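Local structure of lysozyme, putative (Bacillus anthracis, 2WAG) at residues A[157-163]-A[176-180]; A[73-79]-A[103-109]; A[30-34]-A[62-68]. The protein probably hydrolyses the beta-1,4 glycosidic linkages of bacterial cell-wall peptidoglycan, as a family GH25 lysozyme, with retention of anomeric configuration. All coordinates share one frame; numbering follows the deposited sequence.

Overall arrangement
Along the chain the order is contact 3, contact 2, contact 1, each closing before the next opens, and all belong to one family 25 glycosyl hydrolase fold of the TIM-barrel clan. Contacts 1 and 2 reach the same curled sheet; their centres are about 17 Å apart and their nearest atoms about 7 Å. Contact 3, on the far side of the chain's centre from both, lies about 25 Å from contact 2 and about 29 Å from contact 1, centre to centre. It joins helix 30-34 to the end of helix 56-64 and the turn 65-68, which strand 69-75 follows. Contact 2 pairs that strand in parallel with 103-106, and contact 1 joins two strand-entry loops.

Contact 1 (A[157-163]-A[176-180])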
loop_
_atom_site.group_PDB
_atom_site.type_symbol
_atom_site.label_atom_id
_atom_site.label_comp_id
_atom_site.label_asym_id
_atom_site.label_seq_id
_atom_site.Cartn_x
_atom_site.Cartn_y
_atom_site.Cartn_z
ATOM N N ALA A 157 9.089 15.980 -18.919
ATOM C CA ALA A 157 9.959 16.817 -18.112
ATOM C C ALA A 157 11.135 16.004 -17.595
ATOM O O ALA A 157 11.244 14.805 -17.842
ATOM C CB ALA A 157 9.157 17.447 -16.967
ATOM N N TYR A 158 12.030 16.675 -16.881
ATOM C CA TYR A 158 13.186 16.044 -16.239
ATOM C C TYR A 158 13.934 15.049 -17.126
ATOM O O TYR A 158 14.235 13.933 -16.712
ATOM C CB TYR A 158 12.782 15.374 -14.919
ATOM C CG TYR A 158 12.044 16.344 -14.033
ATOM C CD1 TYR A 158 12.730 17.312 -13.304
ATOM C CD2 TYR A 158 10.658 16.344 -13.972
ATOM C CE1 TYR A 158 12.049 18.234 -12.511
ATOM C CE2 TYR A 158 9.956 17.262 -13.178
ATOM C CZ TYR A 158 10.670 18.204 -12.438
ATOM O OH TYR A 158 10.013 19.123 -11.635
ATOM N N PRO A 159 14.335 15.479 -18.327
ATOM C CA PRO A 159 15.149 14.582 -19.146
ATOM C C PRO A 159 16.531 14.329 -18.535
ATOM O O PRO A 159 17.174 13.346 -18.896
ATOM C CB PRO A 159 15.268 15.324 -20.489
ATOM C CG PRO A 159 15.044 16.763 -20.142
ATOM C CD PRO A 159 14.077 16.773 -18.978
ATOM N N GLN A 160 16.947 15.174 -17.584
ATOM C CA GLN A 160 18.247 15.039 -16.936
ATOM C C GLN A 160 18.256 13.990 -15.831
ATOM O O GLN A 160 19.292 13.772 -15.212
ATOM C CB GLN A 160 18.762 16.387 -16.378
ATOM C CG GLN A 160 18.042 16.988 -15.169
ATOM C CD GLN A 160 16.735 17.732 -15.478
ATOM O OE1 GLN A 160 16.067 17.483 -16.482
ATOM N NE2 GLN A 160 16.363 18.666 -14.592
ATOM N N CYS A 161 17.128 13.343 -15.570
ATOM C CA CYS A 161 17.041 12.328 -14.498
ATOM C C CYS A 161 16.717 10.959 -15.051
ATOM O O CYS A 161 16.258 10.870 -16.085
ATOM C CB CYS A 161 15.941 12.679 -13.474
ATOM S SG CYS A 161 16.276 14.310 -12.619
ATOM N N ASP A 162 16.962 9.933 -14.277
ATOM C CA ASP A 162 16.400 8.605 -14.590
ATOM C C ASP A 162 15.121 8.399 -13.774
ATOM O O ASP A 162 14.961 9.003 -12.706
ATOM C CB ASP A 162 17.400 7.506 -14.203
ATOM C CG ASP A 162 18.515 7.329 -15.235
ATOM O OD1 ASP A 162 18.361 7.825 -16.366
ATOM O OD2 ASP A 162 19.502 6.652 -14.911
ATOM N N ILE A 163 14.219 7.574 -14.291
ATOM C CA ILE A 163 12.906 7.374 -13.673
ATOM C C ILE A 163 12.793 6.013 -13.000
ATOM O O ILE A 163 13.156 4.976 -13.572
ATOM C CB ILE A 163 11.759 7.525 -14.708
ATOM C CG1 ILE A 163 11.864 8.868 -15.463
ATOM C CG2 ILE A 163 10.389 7.343 -14.023
ATOM C CD1 ILE A 163 11.861 10.085 -14.544
ATOM N N ASP A 176 4.224 9.117 -21.249
ATOM C CA ASP A 176 4.905 9.825 -22.345
ATOM C C ASP A 176 5.847 8.913 -23.135
ATOM O O ASP A 176 6.647 9.391 -23.952
ATOM C CB ASP A 176 5.658 11.060 -21.829
ATOM C CG ASP A 176 6.642 10.749 -20.727
ATOM O OD1 ASP A 176 6.714 9.582 -20.258
ATOM O OD2 ASP A 176 7.359 11.694 -20.324
ATOM N N GLU A 177 5.718 7.607 -22.895
ATOM C CA GLU A 177 6.500 6.569 -23.596
ATOM C C GLU A 177 8.000 6.584 -23.289
ATOM O O GLU A 177 8.794 5.955 -23.959
ATOM C CB GLU A 177 6.222 6.578 -25.115
ATOM C CG GLU A 177 4.750 6.285 -25.424
ATOM C CD GLU A 177 4.464 6.112 -26.908
ATOM O OE1 GLU A 177 5.378 6.320 -27.738
ATOM O OE2 GLU A 177 3.308 5.769 -27.235
ATOM N N ARG A 178 8.394 7.321 -22.253
ATOM C CA ARG A 178 9.775 7.272 -21.789
ATOM C C ARG A 178 10.134 5.886 -21.289
ATOM O O ARG A 178 9.281 5.131 -20.819
ATOM C CB ARG A 178 10.016 8.252 -20.641
ATOM C CG ARG A 178 10.385 9.649 -21.066
ATOM C CD ARG A 178 10.783 10.471 -19.850
ATOM N NE ARG A 178 12.145 10.175 -19.401
ATOM C CZ ARG A 178 12.836 10.907 -18.524
ATOM N NH1 ARG A 178 12.283 11.975 -17.963
ATOM N NH2 ARG A 178 14.085 10.562 -18.200
ATOM N N LYS A 179 11.416 5.575 -21.353
ATOM C CA LYS A 179 11.930 4.341 -20.767
ATOM C C LYS A 179 12.230 4.533 -19.280
ATOM O O LYS A 179 12.775 5.560 -18.874
ATOM C CB LYS A 179 13.201 3.881 -21.497
ATOM C CG LYS A 179 12.926 3.509 -22.948
ATOM C CD LYS A 179 14.112 2.817 -23.598
ATOM C CE LYS A 179 13.971 2.810 -25.112
ATOM N NZ LYS A 179 13.940 4.208 -25.645
ATOM N N TRP A 180 11.848 3.552 -18.468
ATOM C CA TRP A 180 12.143 3.574 -17.036
ATOM C C TRP A 180 13.485 2.913 -16.748
ATOM O O TRP A 180 13.984 2.077 -17.537
ATOM C CB TRP A 180 11.017 2.935 -16.205
ATOM C CG TRP A 180 10.660 1.534 -16.621
ATOM C CD1 TRP A 180 9.714 1.173 -17.523
ATOM C CD2 TRP A 180 11.287 0.313 -16.183
ATOM N NE1 TRP A 180 9.690 -0.202 -17.662
ATOM C CE2 TRP A 180 10.649 -0.751 -16.856
ATOM C CE3 TRP A 180 12.316 0.015 -15.283
ATOM C CZ2 TRP A 180 11.009 -2.090 -16.654
ATOM C CZ3 TRP A 180 12.672 -1.317 -15.079
ATOM C CH2 TRP A 180 12.020 -2.352 -15.764
HETATM O O HOH W 1 16.307 8.135 -18.275
HETATM O O HOH W 2 14.599 6.390 -16.913
#
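The guanidinium of Arg178, taken in one of its two deposited conformers, meets the chain between Ala157 and Ile163 with two nitrogens and one face. NH1 donates to Tyr158 O at 3.0 Å with an N-H...O angle of 155°, approaching from above that carbonyl's plane. Cys161 N, which closes the type I turn from Tyr158 to Cys161, reaches the same oxygen from the opposite face, so two donors grip it. NH2 gives a more bent bond to Cys161 O, also 3.0 Å long, with the acceptor close to the guanidinium plane. Ala157 O lies equally near NH1, but the angle is too poor for a hydrogen bond. Over one face, Ile163 CG1 sits 3.8 Å from CZ, the two side chains crossing at about a right angle. A bend at chi3 (78°) lets the otherwise outstretched arginine present this face.

Both segments lead into neighbouring parallel strands of the GH25 barrel, 162-166 and 182-186, so the arginine ties together two loops that enter the sheet. Ala157 also belongs, with Ile154, to a magnesium site. Buried Tyr158 and Cys161 pack on Ile130 of helix 119-137 and Leu143 of strand 142-145.

Away from this packed side, two waters bridge the segments. One donates to Asp162 OD1 and accepts, at 3.3 Å, from Arg178 NH2; the carboxylate itself remains 5.4 Å from NH2, measured from OD1. Another accepts from Ile163 N at 2.9 Å and donates to Lys179 O. The Lys179 side chain leads off into solvent, and the Trp180 ring turns away to meet Tyr14 edge-to-face.

Contact 2 (A[73-79]-A[103-109]); sequences YHFFSFD and VIDVEFY. With SO4 (sulfate ion), chain G.
Tyr73, His74 and Phe75 pair in parallel with Val103, Ile104 and Asp105, the two strands of a beta-alpha-beta unit whose crossover carries helix 82-92. Three backbone bonds set this register: His74 N to Val103 O, Asp105 N to His74 O at 2.8 Å, and Phe76 N to Asp105 O. Phe75 and Asp105 point to the same sheet face, and Phe75 CZ lies 3.5 Å from Glu107 CG. The Asp105/Glu107 pair near this strand's C-terminal end is consistent with the acidic active-site motif of GH25 enzymes. Glu107 OE2 accepts from Gly2 N of the second subunit, within its N-terminal tag.

Beyond the strands, Tyr109 closes the contact. Its chi1 of 59° sets CG between the backbone N and carbonyl carbon, directing the ring toward the other segment. CB is 4.2 Å from Phe75 CZ; CG and then CD2 meet Phe75 CE2, the latter at 3.6 Å, in an offset edge-to-face arrangement with planes 77° apart. Further out, CE2 touches Phe76 O and, at 3.5 Å, Phe78 CD2; the Phe78 and Tyr109 rings are nearly parallel but meet rim to rim. At the tip, OH meets a water and accepts a nearly straight bond from Phe78 N at 3.0 Å. In the neighbouring ST turn, Ser77 OG accepts from Asp79 N and donates, at a very short 2.5 Å, to O4 of a sulfate probably from the crystallisation liquor.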
loop_
_atom_site.group_PDB
_atom_site.type_symbol
_atom_site.label_atom_id
_atom_site.label_comp_id
_atom_site.label_asym_id
_atom_site.label_seq_id
_atom_site.Cartn_x
_atom_site.Cartn_y
_atom_site.Cartn_z
ATOM N N TYR A 73 17.360 7.653 -0.436
ATOM C CA TYR A 73 16.329 8.498 -1.010
ATOM C C TYR A 73 15.846 9.586 -0.069
ATOM O O TYR A 73 15.900 9.450 1.164
ATOM C CB TYR A 73 15.155 7.694 -1.585
ATOM C CG TYR A 73 14.116 7.098 -0.655
ATOM C CD1 TYR A 73 13.009 7.841 -0.236
ATOM C CD2 TYR A 73 14.179 5.743 -0.312
ATOM C CE1 TYR A 73 12.005 7.236 0.521
ATOM C CE2 TYR A 73 13.168 5.123 0.424
ATOM C CZ TYR A 73 12.093 5.887 0.845
ATOM O OH TYR A 73 11.063 5.338 1.580
ATOM N N HIS A 74 15.368 10.661 -0.692
ATOM C CA HIS A 74 14.726 11.767 -0.022
ATOM C C HIS A 74 13.246 11.747 -0.354
ATOM O O HIS A 74 12.873 11.650 -1.518
ATOM C CB HIS A 74 15.264 13.088 -0.577
ATOM C CG HIS A 74 14.693 14.271 0.128
ATOM N ND1 HIS A 74 13.677 15.067 -0.365
ATOM C CD2 HIS A 74 14.994 14.755 1.348
ATOM C CE1 HIS A 74 13.383 16.001 0.532
ATOM N NE2 HIS A 74 14.183 15.841 1.571
ATOM N N PHE A 75 12.393 11.853 0.667
ATOM C CA PHE A 75 10.967 11.947 0.418
ATOM C C PHE A 75 10.592 13.433 0.277
ATOM O O PHE A 75 10.697 14.202 1.229
ATOM C CB PHE A 75 10.167 11.233 1.512
ATOM C CG PHE A 75 8.739 11.004 1.138
ATOM C CD1 PHE A 75 8.281 9.728 0.785
ATOM C CD2 PHE A 75 7.853 12.060 1.092
ATOM C CE1 PHE A 75 6.946 9.541 0.415
ATOM C CE2 PHE A 75 6.535 11.883 0.728
ATOM C CZ PHE A 75 6.077 10.616 0.389
ATOM N N PHE A 76 10.194 13.829 -0.924
ATOM C CA PHE A 76 9.939 15.229 -1.250
ATOM C C PHE A 76 8.748 15.821 -0.505
ATOM O O PHE A 76 7.717 15.155 -0.340
ATOM C CB PHE A 76 9.715 15.319 -2.761
ATOM C CG PHE A 76 9.612 16.722 -3.309
ATOM C CD1 PHE A 76 10.725 17.549 -3.394
ATOM C CD2 PHE A 76 8.389 17.192 -3.780
ATOM C CE1 PHE A 76 10.597 18.865 -3.926
ATOM C CE2 PHE A 76 8.271 18.461 -4.338
ATOM C CZ PHE A 76 9.363 19.291 -4.397
ATOM N N SER A 77 8.897 17.069 -0.070
ATOM C CA SER A 77 7.814 17.848 0.499
ATOM C C SER A 77 7.363 18.914 -0.488
ATOM O O SER A 77 8.185 19.585 -1.119
ATOM C CB SER A 77 8.272 18.529 1.781
ATOM O OG SER A 77 7.266 19.443 2.195
ATOM N N PHE A 78 6.056 19.093 -0.616
ATOM C CA PHE A 78 5.488 20.181 -1.408
ATOM C C PHE A 78 5.488 21.511 -0.665
ATOM O O PHE A 78 5.062 22.519 -1.228
ATOM C CB PHE A 78 4.070 19.804 -1.840
ATOM C CG PHE A 78 4.031 18.601 -2.731
ATOM C CD1 PHE A 78 4.507 18.670 -4.019
ATOM C CD2 PHE A 78 3.525 17.385 -2.276
ATOM C CE1 PHE A 78 4.491 17.558 -4.871
ATOM C CE2 PHE A 78 3.509 16.276 -3.123
ATOM C CZ PHE A 78 3.982 16.363 -4.410
ATOM N N ASP A 79 5.970 21.519 0.579
ATOM C CA ASP A 79 5.789 22.692 1.432
ATOM C C ASP A 79 7.048 23.356 1.934
ATOM O O ASP A 79 6.967 24.235 2.791
ATOM C CB ASP A 79 4.847 22.344 2.572
ATOM C CG ASP A 79 3.430 22.216 2.076
ATOM O OD1 ASP A 79 2.853 23.223 1.627
ATOM O OD2 ASP A 79 2.904 21.092 2.053
ATOM N N VAL A 103 18.194 9.456 -4.903
ATOM C CA VAL A 103 16.819 9.418 -5.354
ATOM C C VAL A 103 15.966 10.492 -4.667
ATOM O O VAL A 103 16.082 10.674 -3.498
ATOM C CB VAL A 103 16.196 8.064 -5.039
ATOM C CG1 VAL A 103 14.710 8.024 -5.327
ATOM C CG2 VAL A 103 16.958 6.929 -5.715
ATOM N N ILE A 104 15.123 11.162 -5.466
ATOM C CA ILE A 104 14.080 12.002 -4.892
ATOM C C ILE A 104 12.741 11.329 -5.185
ATOM O O ILE A 104 12.426 11.047 -6.345
ATOM C CB ILE A 104 14.088 13.435 -5.446
ATOM C CG1 ILE A 104 15.477 14.077 -5.327
ATOM C CG2 ILE A 104 13.055 14.253 -4.690
ATOM C CD1 ILE A 104 15.620 15.352 -6.144
ATOM N N ASP A 105 11.980 11.087 -4.117
ATOM C CA ASP A 105 10.720 10.381 -4.161
ATOM C C ASP A 105 9.588 11.421 -4.162
ATOM O O ASP A 105 9.441 12.179 -3.191
ATOM C CB ASP A 105 10.689 9.452 -2.936
ATOM C CG ASP A 105 9.408 8.652 -2.782
ATOM O OD1 ASP A 105 8.298 9.173 -3.081
ATOM O OD2 ASP A 105 9.540 7.513 -2.289
ATOM N N VAL A 106 8.849 11.478 -5.268
ATOM C CA VAL A 106 7.784 12.486 -5.468
ATOM C C VAL A 106 6.444 11.752 -5.554
ATOM O O VAL A 106 6.179 11.013 -6.527
ATOM C CB VAL A 106 8.021 13.295 -6.749
ATOM C CG1 VAL A 106 6.961 14.369 -6.908
ATOM C CG2 VAL A 106 9.433 13.901 -6.778
ATOM N N GLU A 107 5.597 11.943 -4.542
ATOM C CA GLU A 107 4.301 11.248 -4.530
ATOM C C GLU A 107 3.379 11.944 -3.549
ATOM O O GLU A 107 3.821 12.749 -2.723
ATOM C CB GLU A 107 4.444 9.763 -4.159
ATOM C CG GLU A 107 4.936 9.504 -2.761
ATOM C CD GLU A 107 5.194 8.031 -2.555
ATOM O OE1 GLU A 107 4.206 7.263 -2.411
ATOM O OE2 GLU A 107 6.373 7.613 -2.557
ATOM N N PHE A 108 2.095 11.628 -3.634
ATOM C CA PHE A 108 1.165 12.211 -2.680
ATOM C C PHE A 108 1.276 11.613 -1.281
ATOM O O PHE A 108 1.636 10.443 -1.114
ATOM C CB PHE A 108 -0.263 12.133 -3.192
ATOM C CG PHE A 108 -0.493 12.996 -4.383
ATOM C CD1 PHE A 108 -0.467 14.373 -4.240
ATOM C CD2 PHE A 108 -0.696 12.461 -5.637
ATOM C CE1 PHE A 108 -0.647 15.203 -5.320
ATOM C CE2 PHE A 108 -0.876 13.302 -6.744
ATOM C CZ PHE A 108 -0.860 14.683 -6.568
ATOM N N TYR A 109 0.964 12.441 -0.290
ATOM C CA TYR A 109 0.986 12.051 1.109
ATOM C C TYR A 109 0.038 12.966 1.872
ATOM O O TYR A 109 -0.477 13.936 1.316
ATOM C CB TYR A 109 2.401 12.170 1.675
ATOM C CG TYR A 109 2.980 13.564 1.585
ATOM C CD1 TYR A 109 2.847 14.462 2.637
ATOM C CD2 TYR A 109 3.656 13.985 0.448
ATOM C CE1 TYR A 109 3.374 15.737 2.559
ATOM C CE2 TYR A 109 4.187 15.258 0.361
ATOM C CZ TYR A 109 4.042 16.130 1.418
ATOM O OH TYR A 109 4.568 17.399 1.334
HETATM S S SO4 G . 8.431 20.417 5.369
HETATM O O1 SO4 G . 7.527 19.280 5.325
HETATM O O2 SO4 G . 9.845 20.257 5.691
HETATM O O3 SO4 G . 7.837 21.661 5.876
HETATM O O4 SO4 G . 8.512 20.711 3.919
HETATM O O HOH W 3 6.363 14.152 -2.659
HETATM O O HOH W 4 6.864 13.251 -2.302
HETATM O O HOH W 5 3.736 18.901 3.322
#

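Contact 3 (A[30-34]-A[62-68]); sequences WRELE and NANKTSM
The Trp30 indole has the Ala63 methyl over one face: CB stands 3.7 Å from the centroid of the six-membered ring and only 15° off its normal, a CH-pi contact. Helices 30-34 and 56-64 belong to successive beta-alpha-beta crossovers, from strand 17-21 to 40-47 and onward to 69-75, so the contact joins adjacent outer elements of the barrel. Met68 SD, in one of two deposited conformers, lies near the ring plane at the edge, 4.2 Å from Trp30 CE3, while Asn62 CB comes obliquely to 3.4 Å from CD1. The Arg31 guanidinium, likewise modelled twice, has Asn62 ND2 at its edge; its NE forms a salt bridge to Asp29. Trp30 also packs on Val19, Val21 and Ala41 of the strands beneath, and its NE1 donates to Asn59 OD1.

At the other end, Glu34 extends past Thr66 in the opposite direction, both chi1 and chi2 being 177°, which carries its carboxylate to the backbone N of Ser67, in the turn following helix 56-64. Ser67 N donates to OE2 at 2.7 Å, meeting it from above the carboxylate plane. The much shorter approach of Ser67 OG to that oxygen is doubtful, as Ser67 has two conformers. Thr66 stabilises its own bend: OG1 donates to Ala63 O in the carbonyl plane and accepts from Met68 N at 3.0 Å in an ST turn, and CG2 lies 3.9 Å from Trp30 CB.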
loop_
_atom_site.group_PDB
_atom_site.type_symbol
_atom_site.label_atom_id
_atom_site.label_comp_id
_atom_site.label_asym_id
_atom_site.label_seq_id
_atom_site.Cartn_x
_atom_site.Cartn_y
_atom_site.Cartn_z
ATOM N N TRP A 30 20.395 -7.333 6.858
ATOM C CA TRP A 30 20.881 -7.054 5.509
ATOM C C TRP A 30 21.603 -8.246 4.906
ATOM O O TRP A 30 21.499 -8.495 3.702
ATOM C CB TRP A 30 21.773 -5.798 5.508
ATOM C CG TRP A 30 20.934 -4.573 5.726
ATOM C CD1 TRP A 30 20.717 -3.900 6.894
ATOM C CD2 TRP A 30 20.124 -3.935 4.739
ATOM N NE1 TRP A 30 19.834 -2.857 6.679
ATOM C CE2 TRP A 30 19.465 -2.856 5.360
ATOM C CE3 TRP A 30 19.895 -4.176 3.384
ATOM C CZ2 TRP A 30 18.582 -2.021 4.663
ATOM C CZ3 TRP A 30 19.021 -3.348 2.697
ATOM C CH2 TRP A 30 18.377 -2.286 3.332
ATOM N N ARG A 31 22.300 -9.015 5.735
ATOM C CA ARG A 31 22.965 -10.207 5.221
ATOM C C ARG A 31 21.946 -11.224 4.693
ATOM O O ARG A 31 22.197 -11.918 3.708
ATOM C CB ARG A 31 23.888 -10.831 6.277
ATOM C CG ARG A 31 23.495 -10.567 7.730
ATOM C CD ARG A 31 24.029 -9.220 8.281
ATOM N NE ARG A 31 22.983 -8.215 8.465
ATOM C CZ ARG A 31 23.129 -7.060 9.129
ATOM N NH1 ARG A 31 24.308 -6.712 9.638
ATOM N NH2 ARG A 31 22.110 -6.221 9.218
ATOM N N GLU A 32 20.789 -11.306 5.340
ATOM C CA GLU A 32 19.748 -12.206 4.886
ATOM C C GLU A 32 19.125 -11.760 3.568
ATOM O O GLU A 32 18.816 -12.589 2.696
ATOM C CB GLU A 32 18.681 -12.393 5.959
ATOM C CG GLU A 32 17.840 -13.637 5.734
ATOM C CD GLU A 32 18.615 -14.958 5.886
ATOM O OE1 GLU A 32 19.750 -14.975 6.390
ATOM O OE2 GLU A 32 18.073 -16.004 5.479
ATOM N N LEU A 33 18.955 -10.447 3.388
ATOM C CA LEU A 33 18.493 -9.952 2.079
ATOM C C LEU A 33 19.506 -10.246 0.986
ATOM O O LEU A 33 19.146 -10.626 -0.143
ATOM C CB LEU A 33 18.154 -8.453 2.103
ATOM C CG LEU A 33 16.922 -8.057 2.917
ATOM C CD1 LEU A 33 16.775 -6.525 2.960
ATOM C CD2 LEU A 33 15.659 -8.704 2.360
ATOM N N GLU A 34 20.781 -10.048 1.302
ATOM C CA GLU A 34 21.833 -10.340 0.342
ATOM C C GLU A 34 21.774 -11.813 -0.105
ATOM O O GLU A 34 21.943 -12.121 -1.279
ATOM C CB GLU A 34 23.191 -9.998 0.953
ATOM C CG GLU A 34 24.371 -10.317 0.066
ATOM C CD GLU A 34 25.679 -9.894 0.679
ATOM O OE1 GLU A 34 25.902 -10.121 1.879
ATOM O OE2 GLU A 34 26.483 -9.302 -0.062
ATOM N N ASN A 62 24.772 -0.814 7.880
ATOM C CA ASN A 62 24.682 -2.272 7.775
ATOM C C ASN A 62 24.584 -2.726 6.328
ATOM O O ASN A 62 25.204 -3.728 5.936
ATOM C CB ASN A 62 23.509 -2.816 8.585
ATOM C CG ASN A 62 23.720 -2.661 10.087
ATOM O OD1 ASN A 62 24.851 -2.451 10.532
ATOM N ND2 ASN A 62 22.646 -2.767 10.870
ATOM N N ALA A 63 23.827 -1.998 5.508
ATOM C CA ALA A 63 23.695 -2.422 4.121
ATOM C C ALA A 63 25.033 -2.309 3.400
ATOM O O ALA A 63 25.383 -3.136 2.576
ATOM C CB ALA A 63 22.618 -1.606 3.408
ATOM N N ASN A 64 25.805 -1.284 3.738
ATOM C CA ASN A 64 27.093 -1.071 3.081
ATOM C C ASN A 64 28.150 -2.099 3.468
ATOM O O ASN A 64 29.165 -2.204 2.781
ATOM C CB ASN A 64 27.606 0.368 3.289
ATOM C CG ASN A 64 26.957 1.345 2.329
ATOM O OD1 ASN A 64 26.101 2.161 2.717
ATOM N ND2 ASN A 64 27.320 1.255 1.087
ATOM N N LYS A 65 27.910 -2.851 4.542
ATOM C CA LYS A 65 28.823 -3.958 4.905
ATOM C C LYS A 65 28.660 -5.160 3.979
ATOM O O LYS A 65 29.533 -6.035 3.929
ATOM C CB LYS A 65 28.628 -4.397 6.358
ATOM C CG LYS A 65 29.131 -3.386 7.371
ATOM C CD LYS A 65 28.813 -3.797 8.798
ATOM C CE LYS A 65 29.248 -2.701 9.770
ATOM N NZ LYS A 65 29.251 -3.134 11.194
ATOM N N THR A 66 27.531 -5.228 3.280
ATOM C CA THR A 66 27.282 -6.318 2.339
ATOM C C THR A 66 27.894 -5.982 0.980
ATOM O O THR A 66 28.503 -4.911 0.807
ATOM C CB THR A 66 25.756 -6.583 2.150
ATOM O OG1 THR A 66 25.178 -5.561 1.329
ATOM C CG2 THR A 66 25.010 -6.682 3.500
ATOM N N SER A 67 27.684 -6.857 0.004
ATOM C CA SER A 67 28.104 -6.658 -1.380
ATOM C C SER A 67 27.049 -5.922 -2.215
ATOM O O SER A 67 27.239 -5.732 -3.408
ATOM C CB SER A 67 28.393 -8.020 -2.029
ATOM O OG SER A 67 27.196 -8.767 -2.191
ATOM N N MET A 68 25.923 -5.571 -1.597
ATOM C CA MET A 68 24.841 -4.912 -2.339
ATOM C C MET A 68 25.230 -3.508 -2.745
ATOM O O MET A 68 25.992 -2.851 -2.038
ATOM C CB MET A 68 23.562 -4.827 -1.493
ATOM C CG MET A 68 22.986 -6.222 -1.088
ATOM S SD MET A 68 21.685 -6.243 0.192
ATOM C CE MET A 68 20.456 -5.345 -0.755
#